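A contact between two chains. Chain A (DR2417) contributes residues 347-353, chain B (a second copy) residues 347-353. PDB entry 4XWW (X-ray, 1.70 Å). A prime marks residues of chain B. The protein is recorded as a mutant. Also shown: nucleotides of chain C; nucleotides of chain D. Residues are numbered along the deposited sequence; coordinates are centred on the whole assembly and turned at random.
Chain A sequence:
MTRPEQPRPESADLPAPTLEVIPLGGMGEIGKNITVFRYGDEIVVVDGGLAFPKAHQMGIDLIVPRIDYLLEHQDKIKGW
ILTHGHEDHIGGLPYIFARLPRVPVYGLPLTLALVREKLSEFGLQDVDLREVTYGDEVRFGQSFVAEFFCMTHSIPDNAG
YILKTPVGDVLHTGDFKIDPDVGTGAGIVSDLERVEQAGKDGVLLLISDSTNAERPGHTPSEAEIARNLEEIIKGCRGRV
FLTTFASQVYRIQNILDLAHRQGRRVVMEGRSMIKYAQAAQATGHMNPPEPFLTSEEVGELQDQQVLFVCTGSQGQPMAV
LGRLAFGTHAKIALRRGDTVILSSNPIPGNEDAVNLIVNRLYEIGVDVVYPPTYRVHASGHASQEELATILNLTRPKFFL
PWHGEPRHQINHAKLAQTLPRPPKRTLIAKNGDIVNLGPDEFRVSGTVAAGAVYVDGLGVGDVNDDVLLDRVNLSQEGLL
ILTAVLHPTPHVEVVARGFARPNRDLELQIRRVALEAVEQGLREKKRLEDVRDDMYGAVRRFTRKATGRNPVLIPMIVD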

# COMPACT_ATOMS: atom_id res chain seq x y z
N ILE A 347 -8.81 2.53 1.88
CA ILE A 347 -8.74 1.30 2.66
C ILE A 347 -7.29 0.79 2.58
O ILE A 347 -6.68 0.87 1.52
CB ILE A 347 -9.74 0.27 2.11
CG1 ILE A 347 -11.16 0.82 2.27
CG2 ILE A 347 -9.57 -1.08 2.80
CD1 ILE A 347 -12.20 0.06 1.50
N PRO A 348 -6.75 0.28 3.69
CA PRO A 348 -5.37 -0.24 3.69
C PRO A 348 -5.10 -1.13 2.50
O PRO A 348 -5.86 -2.06 2.22
CB PRO A 348 -5.31 -1.02 5.00
CG PRO A 348 -6.23 -0.28 5.90
CD PRO A 348 -7.36 0.22 5.04
N GLY A 349 -4.03 -0.82 1.77
CA GLY A 349 -3.72 -1.51 0.54
C GLY A 349 -4.07 -0.72 -0.71
O GLY A 349 -3.53 -0.99 -1.79
N ASN A 350 -4.96 0.26 -0.57
CA ASN A 350 -5.40 1.05 -1.72
C ASN A 350 -4.77 2.43 -1.76
O ASN A 350 -5.10 3.23 -2.62
CB ASN A 350 -6.93 1.18 -1.72
CG ASN A 350 -7.63 -0.14 -1.93
OD1 ASN A 350 -7.04 -1.08 -2.47
ND2 ASN A 350 -8.89 -0.23 -1.51
N GLU A 351 -3.86 2.69 -0.83
CA GLU A 351 -3.24 4.01 -0.71
C GLU A 351 -2.56 4.48 -2.01
O GLU A 351 -2.74 5.62 -2.44
CB GLU A 351 -2.22 4.01 0.43
CG GLU A 351 -2.84 4.01 1.83
CD GLU A 351 -2.93 2.63 2.46
OE1 GLU A 351 -2.70 1.63 1.75
OE2 GLU A 351 -3.24 2.55 3.67
N ASP A 352 -1.77 3.60 -2.63
CA ASP A 352 -1.07 3.94 -3.86
C ASP A 352 -2.02 4.27 -5.01
O ASP A 352 -1.75 5.19 -5.81
CB ASP A 352 -0.15 2.79 -4.29
CG ASP A 352 1.21 2.85 -3.64
OD1 ASP A 352 1.58 3.93 -3.13
OD2 ASP A 352 1.93 1.82 -3.65
N ALA A 353 -3.09 3.50 -5.12
CA ALA A 353 -4.06 3.66 -6.19
C ALA A 353 -4.79 5.00 -6.05
O ALA A 353 -4.94 5.76 -7.02
CB ALA A 353 -5.04 2.49 -6.20
N ILE B 347 6.27 4.45 5.18
CA ILE B 347 6.34 5.29 3.99
C ILE B 347 5.28 4.80 3.00
O ILE B 347 5.03 3.60 2.91
CB ILE B 347 7.75 5.22 3.38
CG1 ILE B 347 8.77 5.84 4.35
CG2 ILE B 347 7.81 5.89 2.01
CD1 ILE B 347 10.21 5.56 3.98
N PRO B 348 4.60 5.74 2.31
CA PRO B 348 3.61 5.37 1.30
C PRO B 348 4.05 4.24 0.40
O PRO B 348 5.08 4.33 -0.26
CB PRO B 348 3.44 6.67 0.50
CG PRO B 348 3.57 7.70 1.55
CD PRO B 348 4.65 7.20 2.49
N GLY B 349 3.27 3.17 0.39
CA GLY B 349 3.61 1.98 -0.36
C GLY B 349 4.09 0.85 0.53
O GLY B 349 4.18 -0.29 0.08
N ASN B 350 4.42 1.16 1.78
CA ASN B 350 4.93 0.14 2.70
C ASN B 350 3.92 -0.24 3.79
O ASN B 350 4.24 -1.02 4.69
CB ASN B 350 6.25 0.60 3.35
CG ASN B 350 7.38 0.78 2.34
OD1 ASN B 350 7.38 0.17 1.28
ND2 ASN B 350 8.35 1.63 2.69
N GLU B 351 2.69 0.27 3.68
CA GLU B 351 1.68 0.07 4.71
C GLU B 351 1.42 -1.41 4.97
O GLU B 351 1.39 -1.86 6.13
CB GLU B 351 0.37 0.76 4.31
CG GLU B 351 0.43 2.29 4.35
CD GLU B 351 0.87 2.95 3.04
OE1 GLU B 351 1.26 2.25 2.08
OE2 GLU B 351 0.83 4.19 3.00
N ASP B 352 1.22 -2.16 3.90
CA ASP B 352 0.90 -3.58 4.01
C ASP B 352 2.03 -4.37 4.67
O ASP B 352 1.78 -5.26 5.48
CB ASP B 352 0.60 -4.20 2.65
CG ASP B 352 -0.81 -3.90 2.18
OD1 ASP B 352 -1.62 -3.41 3.00
OD2 ASP B 352 -1.11 -4.16 1.00
N ALA B 353 3.26 -4.04 4.31
CA ALA B 353 4.41 -4.77 4.84
C ALA B 353 4.53 -4.53 6.35
O ALA B 353 4.78 -5.47 7.10
CB ALA B 353 5.69 -4.35 4.13
P U C 2 -14.60 3.05 6.91
OP1 U C 2 -16.02 2.98 6.49
OP2 U C 2 -14.26 3.10 8.35
O5' U C 2 -13.80 1.82 6.30
C5' U C 2 -13.93 1.44 4.93
C4' U C 2 -13.87 -0.07 4.79
O4' U C 2 -12.50 -0.53 4.99
C3' U C 2 -14.73 -0.86 5.77
O3' U C 2 -15.32 -1.95 5.08
C2' U C 2 -13.70 -1.41 6.76
O2' U C 2 -14.13 -2.60 7.39
C1' U C 2 -12.52 -1.65 5.84
N1 U C 2 -11.22 -1.74 6.53
C2 U C 2 -10.34 -2.71 6.11
O2 U C 2 -10.59 -3.49 5.21
N3 U C 2 -9.15 -2.75 6.80
C4 U C 2 -8.76 -1.93 7.83
O4 U C 2 -7.65 -2.08 8.35
C5 U C 2 -9.73 -0.94 8.21
C6 U C 2 -10.90 -0.88 7.56
P U D 2 9.59 11.17 7.54
OP1 U D 2 11.01 11.24 7.96
OP2 U D 2 8.78 12.40 7.49
O5' U D 2 9.49 10.51 6.09
C5' U D 2 10.09 9.24 5.79
C4' U D 2 10.61 9.23 4.37
O4' U D 2 9.52 8.96 3.45
C3' U D 2 11.27 10.52 3.88
O3' U D 2 12.41 10.18 3.11
C2' U D 2 10.22 11.10 2.93
O2' U D 2 10.79 11.92 1.93
C1' U D 2 9.63 9.82 2.34
N1 U D 2 8.32 9.97 1.71
C2 U D 2 7.37 10.74 2.36
O2 U D 2 7.57 11.29 3.43
N3 U D 2 6.16 10.83 1.71
C4 U D 2 5.81 10.26 0.51
O4 U D 2 4.68 10.44 0.06
C5 U D 2 6.85 9.48 -0.10
C6 U D 2 8.04 9.37 0.51
P U C 3 -16.83 -2.36 5.38
OP1 U C 3 -17.38 -1.39 6.36
OP2 U C 3 -16.86 -3.81 5.69
O5' U C 3 -17.55 -2.10 3.99
C5' U C 3 -17.45 -0.81 3.35
C4' U C 3 -17.21 -1.00 1.87
O4' U C 3 -15.79 -1.16 1.62
C3' U C 3 -17.90 -2.23 1.26
O3' U C 3 -18.48 -1.88 0.02
C2' U C 3 -16.75 -3.21 1.08
O2' U C 3 -16.95 -4.12 0.01
C1' U C 3 -15.59 -2.27 0.78
N1 U C 3 -14.27 -2.85 1.09
C2 U C 3 -13.30 -2.78 0.11
O2 U C 3 -13.47 -2.25 -0.97
N3 U C 3 -12.10 -3.36 0.46
C4 U C 3 -11.79 -3.99 1.64
O4 U C 3 -10.66 -4.46 1.80
C5 U C 3 -12.85 -4.02 2.60
C6 U C 3 -14.03 -3.47 2.29
O HOH W 1 2.69 -0.62 -2.28

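The two copies meet through the same short element, a type II turn from Ile347 to Asn350 leading into a helix that begins at Glu351. In each chain Asn350 N donates to Ile347 O at 2.8 Å, closing the turn. The CA register is reciprocal: Gly349 lies 6.1 Å from Asp352′, and Asp352 lies 6.2 Å from Gly349′, CA to CA, so each turn faces the helix start of the other copy. The contact is small, burying 233 Å² over both sides.

No direct hydrogen bond crosses between the stretches; the side-chain hydrogen bonds found here lie within each chain. Gly349 N donates to Glu351 OE1 at 2.8 Å with an N-H...acceptor angle of 147°, and Gly349′ N to Glu351′ OE1 repeats both values. Each bond ties a glutamate carboxylate back to its own turn. Positive phi values, 103° and 105°, suit glycine, because a CB here would jam against the preceding carbonyl oxygen.

The CA-to-CB bonds of Glu351 and Glu351′ point toward the other stretch, and Glu351 OE2 comes within 3.7 Å of Glu351′ CG. Their OE1 atoms are 4.0 Å apart, a close approach of like charges if both carboxylates are ionised; the bond from Gly349 N in each chain gives that oxygen a local donor.

The aspartates make the remaining close contacts. Their CA-to-CB bonds run sideways, but the carboxylates come nearer the opposing turn: Gly349 N to Asp352′ OD1 is 3.7 Å, too long for a hydrogen bond, and Asp352 OD2 to Gly349′ CA is also 3.7 Å.

One water bridges the chains, donating to Asp352 OD2 at 2.9 Å and to Gly349′ O at 2.8 Å, and so links two acceptors that could not bond directly.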